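Local coordinates for thioesterase domain-containing protein (Chromobacterium violaceum, PDB 4RMM) that is not functionally characterised but has a hot-dog fold and probably hydrolyses acyl-CoA thioesters, at residues K15-I20 with S33-E38; A120-E125 with A140-T145; G64-F69 with F93-L98. One frame throughout, in Å; residues are numbered along the deposited sequence.

Interaction 1: residues K15-I20 with S33-E38; sequences KAYAEI and SMAEDE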
loop_
_atom_site.group_PDB
_atom_site.type_symbol
_atom_site.label_atom_id
_atom_site.label_comp_id
_atom_site.label_asym_id
_atom_site.label_seq_id
_atom_site.Cartn_x
_atom_site.Cartn_y
_atom_site.Cartn_z
ATOM N N LYS A 15 15.938 -19.925 -4.434
ATOM C CA LYS A 15 15.380 -19.597 -3.125
ATOM C C LYS A 15 16.131 -18.439 -2.473
ATOM O O LYS A 15 16.295 -18.406 -1.253
ATOM C CB LYS A 15 15.429 -20.819 -2.205
ATOM C CG LYS A 15 14.879 -22.084 -2.830
ATOM C CD LYS A 15 13.474 -21.876 -3.349
ATOM C CE LYS A 15 13.001 -23.081 -4.134
ATOM N NZ LYS A 15 11.662 -22.849 -4.734
ATOM N N ALA A 16 16.585 -17.492 -3.289
ATOM C CA ALA A 16 17.321 -16.333 -2.795
ATOM C C ALA A 16 16.382 -15.268 -2.227
ATOM O O ALA A 16 16.292 -14.162 -2.760
ATOM C CB ALA A 16 18.165 -15.737 -3.917
ATOM N N TYR A 17 15.696 -15.606 -1.138
ATOM C CA TYR A 17 14.752 -14.696 -0.493
ATOM C C TYR A 17 15.368 -13.340 -0.157
ATOM O O TYR A 17 14.845 -12.295 -0.535
ATOM C CB TYR A 17 14.209 -15.324 0.795
ATOM C CG TYR A 17 13.634 -16.715 0.631
ATOM C CD1 TYR A 17 12.677 -16.986 -0.343
ATOM C CD2 TYR A 17 14.028 -17.756 1.472
ATOM C CE1 TYR A 17 12.122 -18.254 -0.474
ATOM C CE2 TYR A 17 13.478 -19.029 1.348
ATOM C CZ TYR A 17 12.527 -19.270 0.374
ATOM O OH TYR A 17 11.972 -20.523 0.250
ATOM N N ALA A 18 16.486 -13.375 0.559
ATOM C CA ALA A 18 17.190 -12.172 0.991
ATOM C C ALA A 18 17.395 -11.087 -0.067
ATOM O O ALA A 18 17.125 -9.912 0.186
ATOM C CB ALA A 18 18.538 -12.563 1.597
ATOM N N GLU A 19 17.871 -11.465 -1.248
ATOM C CA GLU A 19 18.115 -10.472 -2.288
ATOM C C GLU A 19 17.020 -10.328 -3.334
ATOM O O GLU A 19 16.960 -9.312 -4.028
ATOM C CB GLU A 19 19.453 -10.745 -2.976
ATOM C CG GLU A 19 20.648 -10.569 -2.058
ATOM C CD GLU A 19 21.962 -10.596 -2.805
ATOM O OE1 GLU A 19 22.228 -11.598 -3.503
ATOM O OE2 GLU A 19 22.728 -9.614 -2.695
ATOM N N ILE A 20 16.158 -11.331 -3.453
ATOM C CA ILE A 20 15.075 -11.259 -4.427
ATOM C C ILE A 20 14.236 -10.026 -4.102
ATOM O O ILE A 20 13.633 -9.416 -4.983
ATOM C CB ILE A 20 14.182 -12.524 -4.378
ATOM C CG1 ILE A 20 13.138 -12.473 -5.492
ATOM C CG2 ILE A 20 13.493 -12.629 -3.030
ATOM C CD1 ILE A 20 12.285 -13.713 -5.580
ATOM N N SER A 33 10.767 -9.998 5.723
ATOM C CA SER A 33 11.574 -11.178 5.704
ATOM C C SER A 33 10.702 -12.053 4.831
ATOM O O SER A 33 9.530 -11.738 4.612
ATOM C CB SER A 33 11.691 -11.741 7.116
ATOM O OG SER A 33 12.424 -12.947 7.116
HETATM N N MSE A 34 11.253 -13.144 4.329
HETATM C CA MSE A 34 10.471 -14.003 3.465
HETATM C C MSE A 34 11.044 -15.412 3.369
HETATM O O MSE A 34 12.256 -15.595 3.239
HETATM C CB MSE A 34 10.398 -13.357 2.084
HETATM C CG MSE A 34 9.531 -14.066 1.078
HETATM SE SE MSE A 34 9.564 -13.098 -0.591
HETATM C CE MSE A 34 10.937 -14.088 -1.486
ATOM N N ALA A 35 10.159 -16.403 3.438
ATOM C CA ALA A 35 10.550 -17.805 3.357
ATOM C C ALA A 35 9.331 -18.692 3.123
ATOM O O ALA A 35 8.239 -18.199 2.855
ATOM C CB ALA A 35 11.261 -18.225 4.636
ATOM N N GLU A 36 9.525 -20.002 3.241
ATOM C CA GLU A 36 8.447 -20.961 3.030
ATOM C C GLU A 36 8.177 -21.861 4.237
ATOM O O GLU A 36 9.081 -22.184 5.009
ATOM C CB GLU A 36 8.752 -21.820 1.799
ATOM C CG GLU A 36 7.734 -22.915 1.530
ATOM C CD GLU A 36 7.238 -22.905 0.101
ATOM O OE1 GLU A 36 8.079 -22.837 -0.819
ATOM O OE2 GLU A 36 6.008 -22.973 -0.097
ATOM N N ASP A 37 6.917 -22.265 4.377
ATOM C CA ASP A 37 6.473 -23.119 5.470
ATOM C C ASP A 37 6.297 -24.559 4.963
ATOM O O ASP A 37 6.634 -24.868 3.820
ATOM C CB ASP A 37 5.139 -22.604 6.007
ATOM C CG ASP A 37 4.011 -22.852 5.042
ATOM O OD1 ASP A 37 4.296 -23.476 4.007
ATOM O OD2 ASP A 37 2.861 -22.446 5.305
ATOM N N GLU A 38 5.735 -25.420 5.807
ATOM C CA GLU A 38 5.518 -26.824 5.461
ATOM C C GLU A 38 4.318 -27.096 4.561
ATOM O O GLU A 38 3.189 -27.188 5.041
ATOM C CB GLU A 38 5.373 -27.634 6.721
#

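Interaction 2: residues A120-E125 with A140-T145; sequences AHVLIE and AHFLLT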
loop_
_atom_site.group_PDB
_atom_site.type_symbol
_atom_site.label_atom_id
_atom_site.label_comp_id
_atom_site.label_asym_id
_atom_site.label_seq_id
_atom_site.Cartn_x
_atom_site.Cartn_y
_atom_site.Cartn_z
ATOM N N ALA A 120 -6.518 -14.189 -11.653
ATOM C CA ALA A 120 -6.198 -14.888 -10.423
ATOM C C ALA A 120 -6.713 -14.032 -9.276
ATOM O O ALA A 120 -6.568 -12.811 -9.298
ATOM C CB ALA A 120 -4.685 -15.080 -10.306
ATOM N N HIS A 121 -7.334 -14.682 -8.291
ATOM C CA HIS A 121 -7.885 -14.017 -7.114
ATOM C C HIS A 121 -7.062 -14.466 -5.921
ATOM O O HIS A 121 -6.965 -15.655 -5.637
ATOM C CB HIS A 121 -9.358 -14.399 -6.932
ATOM C CG HIS A 121 -10.076 -13.577 -5.906
ATOM N ND1 HIS A 121 -11.451 -13.535 -5.818
ATOM C CD2 HIS A 121 -9.614 -12.772 -4.920
ATOM C CE1 HIS A 121 -11.805 -12.738 -4.825
ATOM N NE2 HIS A 121 -10.708 -12.261 -4.263
ATOM N N VAL A 122 -6.465 -13.500 -5.232
ATOM C CA VAL A 122 -5.592 -13.752 -4.093
ATOM C C VAL A 122 -6.159 -13.255 -2.757
ATOM O O VAL A 122 -6.756 -12.183 -2.693
ATOM C CB VAL A 122 -4.219 -13.049 -4.316
ATOM C CG1 VAL A 122 -3.268 -13.310 -3.155
ATOM C CG2 VAL A 122 -3.610 -13.513 -5.620
ATOM N N LEU A 123 -5.961 -14.043 -1.699
ATOM C CA LEU A 123 -6.392 -13.675 -0.345
ATOM C C LEU A 123 -5.129 -13.638 0.503
ATOM O O LEU A 123 -4.316 -14.562 0.468
ATOM C CB LEU A 123 -7.384 -14.695 0.222
ATOM C CG LEU A 123 -7.658 -14.737 1.743
ATOM C CD1 LEU A 123 -8.537 -13.569 2.196
ATOM C CD2 LEU A 123 -8.346 -16.063 2.076
ATOM N N ILE A 124 -4.950 -12.543 1.229
ATOM C CA ILE A 124 -3.797 -12.334 2.086
ATOM C C ILE A 124 -4.298 -12.152 3.515
ATOM O O ILE A 124 -5.218 -11.372 3.773
ATOM C CB ILE A 124 -3.021 -11.055 1.701
ATOM C CG1 ILE A 124 -2.806 -11.005 0.186
ATOM C CG2 ILE A 124 -1.666 -11.011 2.419
ATOM C CD1 ILE A 124 -3.998 -10.460 -0.576
ATOM N N GLU A 125 -3.695 -12.884 4.438
ATOM C CA GLU A 125 -4.053 -12.776 5.846
ATOM C C GLU A 125 -2.812 -12.360 6.604
ATOM O O GLU A 125 -1.730 -12.895 6.392
ATOM C CB GLU A 125 -4.526 -14.120 6.375
ATOM C CG GLU A 125 -5.752 -14.643 5.689
ATOM C CD GLU A 125 -5.890 -16.133 5.865
ATOM O OE1 GLU A 125 -6.303 -16.568 6.957
ATOM O OE2 GLU A 125 -5.563 -16.867 4.908
ATOM N N ALA A 140 -6.980 -9.375 -3.526
ATOM C CA ALA A 140 -6.523 -8.752 -4.757
ATOM C C ALA A 140 -6.833 -9.594 -5.994
ATOM O O ALA A 140 -6.823 -10.821 -5.933
ATOM C CB ALA A 140 -5.029 -8.506 -4.658
ATOM N N HIS A 141 -7.116 -8.920 -7.107
ATOM C CA HIS A 141 -7.410 -9.573 -8.375
ATOM C C HIS A 141 -6.333 -9.175 -9.352
ATOM O O HIS A 141 -5.981 -8.000 -9.451
ATOM C CB HIS A 141 -8.765 -9.129 -8.942
ATOM C CG HIS A 141 -9.937 -9.569 -8.127
ATOM N ND1 HIS A 141 -10.904 -8.694 -7.674
ATOM C CD2 HIS A 141 -10.302 -10.792 -7.676
ATOM C CE1 HIS A 141 -11.808 -9.358 -6.981
ATOM N NE2 HIS A 141 -11.466 -10.637 -6.967
ATOM N N PHE A 142 -5.808 -10.155 -10.076
ATOM C CA PHE A 142 -4.778 -9.887 -11.054
ATOM C C PHE A 142 -5.169 -10.432 -12.405
ATOM O O PHE A 142 -5.904 -11.413 -12.514
ATOM C CB PHE A 142 -3.445 -10.512 -10.648
ATOM C CG PHE A 142 -2.824 -9.897 -9.427
ATOM C CD1 PHE A 142 -3.290 -10.220 -8.153
ATOM C CD2 PHE A 142 -1.750 -9.014 -9.548
ATOM C CE1 PHE A 142 -2.699 -9.682 -7.015
ATOM C CE2 PHE A 142 -1.144 -8.463 -8.417
ATOM C CZ PHE A 142 -1.622 -8.801 -7.146
ATOM N N LEU A 143 -4.662 -9.781 -13.439
ATOM C CA LEU A 143 -4.926 -10.201 -14.798
ATOM C C LEU A 143 -3.633 -10.841 -15.277
ATOM O O LEU A 143 -2.571 -10.237 -15.192
ATOM C CB LEU A 143 -5.269 -8.987 -15.655
ATOM C CG LEU A 143 -5.683 -9.332 -17.077
ATOM C CD1 LEU A 143 -7.057 -9.981 -17.060
ATOM C CD2 LEU A 143 -5.683 -8.070 -17.915
ATOM N N LEU A 144 -3.717 -12.060 -15.783
ATOM C CA LEU A 144 -2.525 -12.755 -16.233
ATOM C C LEU A 144 -2.470 -13.000 -17.715
ATOM O O LEU A 144 -3.478 -12.961 -18.405
ATOM C CB LEU A 144 -2.431 -14.100 -15.538
ATOM C CG LEU A 144 -2.653 -14.036 -14.035
ATOM C CD1 LEU A 144 -3.151 -15.375 -13.563
ATOM C CD2 LEU A 144 -1.371 -13.626 -13.342
ATOM N N THR A 145 -1.266 -13.265 -18.200
ATOM C CA THR A 145 -1.069 -13.566 -19.604
ATOM C C THR A 145 -0.488 -14.960 -19.603
ATOM O O THR A 145 0.629 -15.191 -20.063
ATOM C CB THR A 145 -0.073 -12.603 -20.265
ATOM O OG1 THR A 145 1.265 -12.966 -19.910
ATOM C CG2 THR A 145 -0.342 -11.188 -19.807
#

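Interaction 3: residues G64-F69 with F93-L98; sequences GLIGGF and FSLDYL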
loop_
_atom_site.group_PDB
_atom_site.type_symbol
_atom_site.label_atom_id
_atom_site.label_comp_id
_atom_site.label_asym_id
_atom_site.label_seq_id
_atom_site.Cartn_x
_atom_site.Cartn_y
_atom_site.Cartn_z
ATOM N N GLY A 64 0.144 2.523 11.410
ATOM C CA GLY A 64 0.043 1.082 11.270
ATOM C C GLY A 64 -0.333 0.648 9.862
ATOM O O GLY A 64 -0.782 -0.488 9.664
ATOM N N LEU A 65 -0.149 1.546 8.887
ATOM C CA LEU A 65 -0.475 1.247 7.497
ATOM C C LEU A 65 0.381 0.114 6.968
ATOM O O LEU A 65 1.590 0.092 7.189
ATOM C CB LEU A 65 -0.273 2.484 6.607
ATOM C CG LEU A 65 -1.015 3.767 6.980
ATOM C CD1 LEU A 65 -0.896 4.762 5.829
ATOM C CD2 LEU A 65 -2.479 3.469 7.276
ATOM N N ILE A 66 -0.252 -0.814 6.255
ATOM C CA ILE A 66 0.429 -1.967 5.676
ATOM C C ILE A 66 -0.077 -2.307 4.275
ATOM O O ILE A 66 0.270 -3.343 3.718
ATOM C CB ILE A 66 0.269 -3.238 6.563
ATOM C CG1 ILE A 66 -1.208 -3.499 6.840
ATOM C CG2 ILE A 66 1.046 -3.064 7.881
ATOM C CD1 ILE A 66 -1.461 -4.711 7.726
ATOM N N GLY A 67 -0.884 -1.419 3.707
ATOM C CA GLY A 67 -1.421 -1.654 2.378
ATOM C C GLY A 67 -0.376 -1.991 1.348
ATOM O O GLY A 67 -0.555 -2.915 0.559
ATOM N N GLY A 68 0.716 -1.234 1.353
ATOM C CA GLY A 68 1.796 -1.491 0.408
ATOM C C GLY A 68 2.392 -2.877 0.580
ATOM O O GLY A 68 2.656 -3.571 -0.390
ATOM N N PHE A 69 2.601 -3.284 1.825
ATOM C CA PHE A 69 3.168 -4.596 2.152
ATOM C C PHE A 69 2.280 -5.721 1.655
ATOM O O PHE A 69 2.727 -6.601 0.936
ATOM C CB PHE A 69 3.332 -4.704 3.670
ATOM C CG PHE A 69 3.530 -6.105 4.168
ATOM C CD1 PHE A 69 4.687 -6.814 3.858
ATOM C CD2 PHE A 69 2.565 -6.707 4.977
ATOM C CE1 PHE A 69 4.891 -8.109 4.351
ATOM C CE2 PHE A 69 2.753 -7.996 5.477
ATOM C CZ PHE A 69 3.924 -8.703 5.163
ATOM N N PHE A 93 -7.606 -4.035 -5.265
ATOM C CA PHE A 93 -7.055 -4.473 -3.990
ATOM C C PHE A 93 -7.849 -3.879 -2.842
ATOM O O PHE A 93 -8.042 -2.663 -2.795
ATOM C CB PHE A 93 -5.610 -3.999 -3.892
ATOM C CG PHE A 93 -5.026 -4.110 -2.529
ATOM C CD1 PHE A 93 -4.459 -5.328 -2.084
ATOM C CD2 PHE A 93 -4.981 -3.008 -1.699
ATOM C CE1 PHE A 93 -3.858 -5.410 -0.833
ATOM C CE2 PHE A 93 -4.375 -3.085 -0.438
ATOM C CZ PHE A 93 -3.812 -4.285 -0.004
ATOM N N SER A 94 -8.303 -4.725 -1.920
ATOM C CA SER A 94 -9.058 -4.261 -0.746
ATOM C C SER A 94 -8.421 -4.797 0.538
ATOM O O SER A 94 -7.887 -5.894 0.567
ATOM C CB SER A 94 -10.532 -4.684 -0.834
ATOM O OG SER A 94 -10.658 -6.039 -1.211
ATOM N N LEU A 95 -8.490 -4.002 1.595
ATOM C CA LEU A 95 -7.892 -4.320 2.878
ATOM C C LEU A 95 -8.750 -3.868 4.067
ATOM O O LEU A 95 -9.248 -2.742 4.076
ATOM C CB LEU A 95 -6.520 -3.630 2.957
ATOM C CG LEU A 95 -5.622 -3.718 4.198
ATOM C CD1 LEU A 95 -5.178 -5.148 4.443
ATOM C CD2 LEU A 95 -4.397 -2.857 3.971
ATOM N N ASP A 96 -8.908 -4.754 5.058
ATOM C CA ASP A 96 -9.628 -4.451 6.291
ATOM C C ASP A 96 -8.677 -4.587 7.463
ATOM O O ASP A 96 -7.984 -5.581 7.591
ATOM C CB ASP A 96 -10.813 -5.401 6.519
ATOM C CG ASP A 96 -11.984 -5.094 5.621
ATOM O OD1 ASP A 96 -12.100 -5.727 4.553
ATOM O OD2 ASP A 96 -12.783 -4.203 5.980
ATOM N N TYR A 97 -8.642 -3.578 8.316
ATOM C CA TYR A 97 -7.794 -3.583 9.495
ATOM C C TYR A 97 -8.765 -4.028 10.558
ATOM O O TYR A 97 -9.746 -3.338 10.843
ATOM C CB TYR A 97 -7.257 -2.178 9.776
ATOM C CG TYR A 97 -6.170 -1.748 8.804
ATOM C CD1 TYR A 97 -4.821 -1.810 9.169
ATOM C CD2 TYR A 97 -6.486 -1.292 7.516
ATOM C CE1 TYR A 97 -3.817 -1.431 8.284
ATOM C CE2 TYR A 97 -5.483 -0.903 6.620
ATOM C CZ TYR A 97 -4.149 -0.977 7.015
ATOM O OH TYR A 97 -3.131 -0.598 6.162
ATOM N N LEU A 98 -8.491 -5.204 11.117
ATOM C CA LEU A 98 -9.354 -5.832 12.117
ATOM C C LEU A 98 -8.987 -5.574 13.566
ATOM O O LEU A 98 -9.858 -5.373 14.403
ATOM C CB LEU A 98 -9.387 -7.346 11.852
ATOM C CG LEU A 98 -9.855 -7.646 10.423
ATOM C CD1 LEU A 98 -9.780 -9.118 10.155
ATOM C CD2 LEU A 98 -11.284 -7.118 10.230
#

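Interaction 1: residues K15-I20 with S33-E38
Y17 and M34 mark the closest backbone approach, with CA of Y17 5.9 Å from CA of M34, where the single turn of helix 17-20 rests on the short strand 33-35 and no hydrogen bond joins the two. A16 is the N-cap of that helix. The phenol of Y17, the next residue, shares the contact with M34 and lies flat over the strand backbone. CA of A35 sits over the centre of the ring, 3.8 Å from the Y17 ring centroid and 13° off the normal, a CH-pi contact. The opposite face of the ring meets K15 O, offset toward the rim, and the phenol is thus sandwiched between two pieces of backbone. At its root, CB of Y17 comes 3.1 Å from M34 O; at its tip, OH of Y17 lies 3.8 Å from CB of E36.

M34, present as selenomethionine, runs straight through its first two torsions and then bends at chi3 (96°), a turn that swings CE toward the helix. There the methyl touches CD1 of Y17 at 3.6 Å and CG2 of I20, the latter at a modelled distance too short to be pressed. W80 of helix 67-80 packs against Y17, I20 and M34 together, while F8 and L11 of helix 6-13 close over I20. Within the sheet the strand is bonded to strand 43-46, through S33 with E45 and A35 with R43. The helix thus covers an outer strand of the hot-dog sheet through shape, CH-pi and dispersion forces, with no directed polar bond between the segments to fix its position.

Interaction 2: residues A120-E125 with A140-T145
A120 pairs with F142, H121 with H141 and V122 with A140 in the antiparallel beta hairpin formed by strands 119-127 and 136-143, two neighbouring strands of the hot-dog sheet. The short strand axes pass 4.8 Å apart. A120 and A140, the residues that bury most surface here, lie in the two hydrogen-bonded pairs. A120 donates its N-H to F142 O and accepts from F142 N; A140 does the same with V122, and V122 N reaches A140 O at 2.8 Å in an almost straight bond (176° at the hydrogen). The small methyls of both alanines point to the sheet face shared by V122 and F142, which helix 67-80 covers through A74 and L78. Beyond the strand end the side chain of L144 reaches back, its CD1 3.6 Å from CB of A120.

The other face carries the histidine pair, at the non-hydrogen-bonded position between the two hydrogen-bonded pairs. CG of H121 is anti to its backbone N (chi1 -169°), whereas CG of H141 is anti to its carbonyl carbon (chi1 -67°), and the two side chains come to lie next to each other, pointing the same way. The edge of H141 is turned onto the face of H121 in a T-shaped stack with centroids 3.9 Å apart. NE2 of H141 stands 3.0 Å above the H121 ring plane, over its centre. The far nitrogen, ND1 of H141, is hydrogen-bonded to OD2 of D92 on adjoining strand 89-97, which helps fix how the ring is turned. A120 O, already bonded to the F142 amide, also receives a CA-H...O contact from CA of H141 at 3.5 Å.

Interaction 3: residues G64-F69 with F93-L98
The hydroxyl of Y97 meets the backbone amide of I66 just where helix 67-80 begins, I66 being the N-cap residue. I66 N donates to Y97 OH at 2.9 Å and 170°, approaching at the ring edge and in its plane. In Y97, chi1 of -74° holds CG anti to the carbonyl carbon and sends it toward the turn before the helix, and the ring reaches across from the end of strand 89-97. O of G64 lies at the ring edge, near its plane, 3.5 Å from CE1 of Y97.

I66 answers with its longer branch. CG1 takes the crowded position between backbone N and carbonyl carbon (chi1 54°), which places it 3.6 Å from CE1 of Y97, and the two side chains slide past each other in opposite directions. Earlier in the strand, L95 and F93 pack on the backbone of G67: CD2 of L95 lies 3.6 Å from CA of G67, and CZ of F93 lies 3.6 Å from G67 O.

E71 of the second subunit completes the polar cluster, its OE2 bonded to Y97 OH and its OE1 to G67 N, while F93 to D96 pair with a strand of that subunit and carry the sheet across the interface. A helix start facing an acidic helix residue of the partner chain, beside paired edge strands, is the arrangement seen at the dimer-interface active sites of hot-dog thioesterases, and is consistent with the acyl-CoA hydrolase activity assigned to this family.

All three contacts reach one antiparallel sheet. Interactions 2 and 3 adjoin, with CB of A140 4.1 Å from CD1 of F93, on the neighbouring strands 136-143 and 89-97; interaction 1 lies across the chain's centre, about 20 Å from interaction 2 and about 22 Å from interaction 3, measured between centres. Interaction 2 is the buried one, and it alone is held by a backbone ladder between its two segments. The other two are partly buried, at strands outermost within the chain, of which 89-97 continues the sheet into the second subunit: interaction 1 is apolar and untouched by that subunit, interaction 3 polar at its tip and shared with it. Helix 67-80 packs against side chains of each contact.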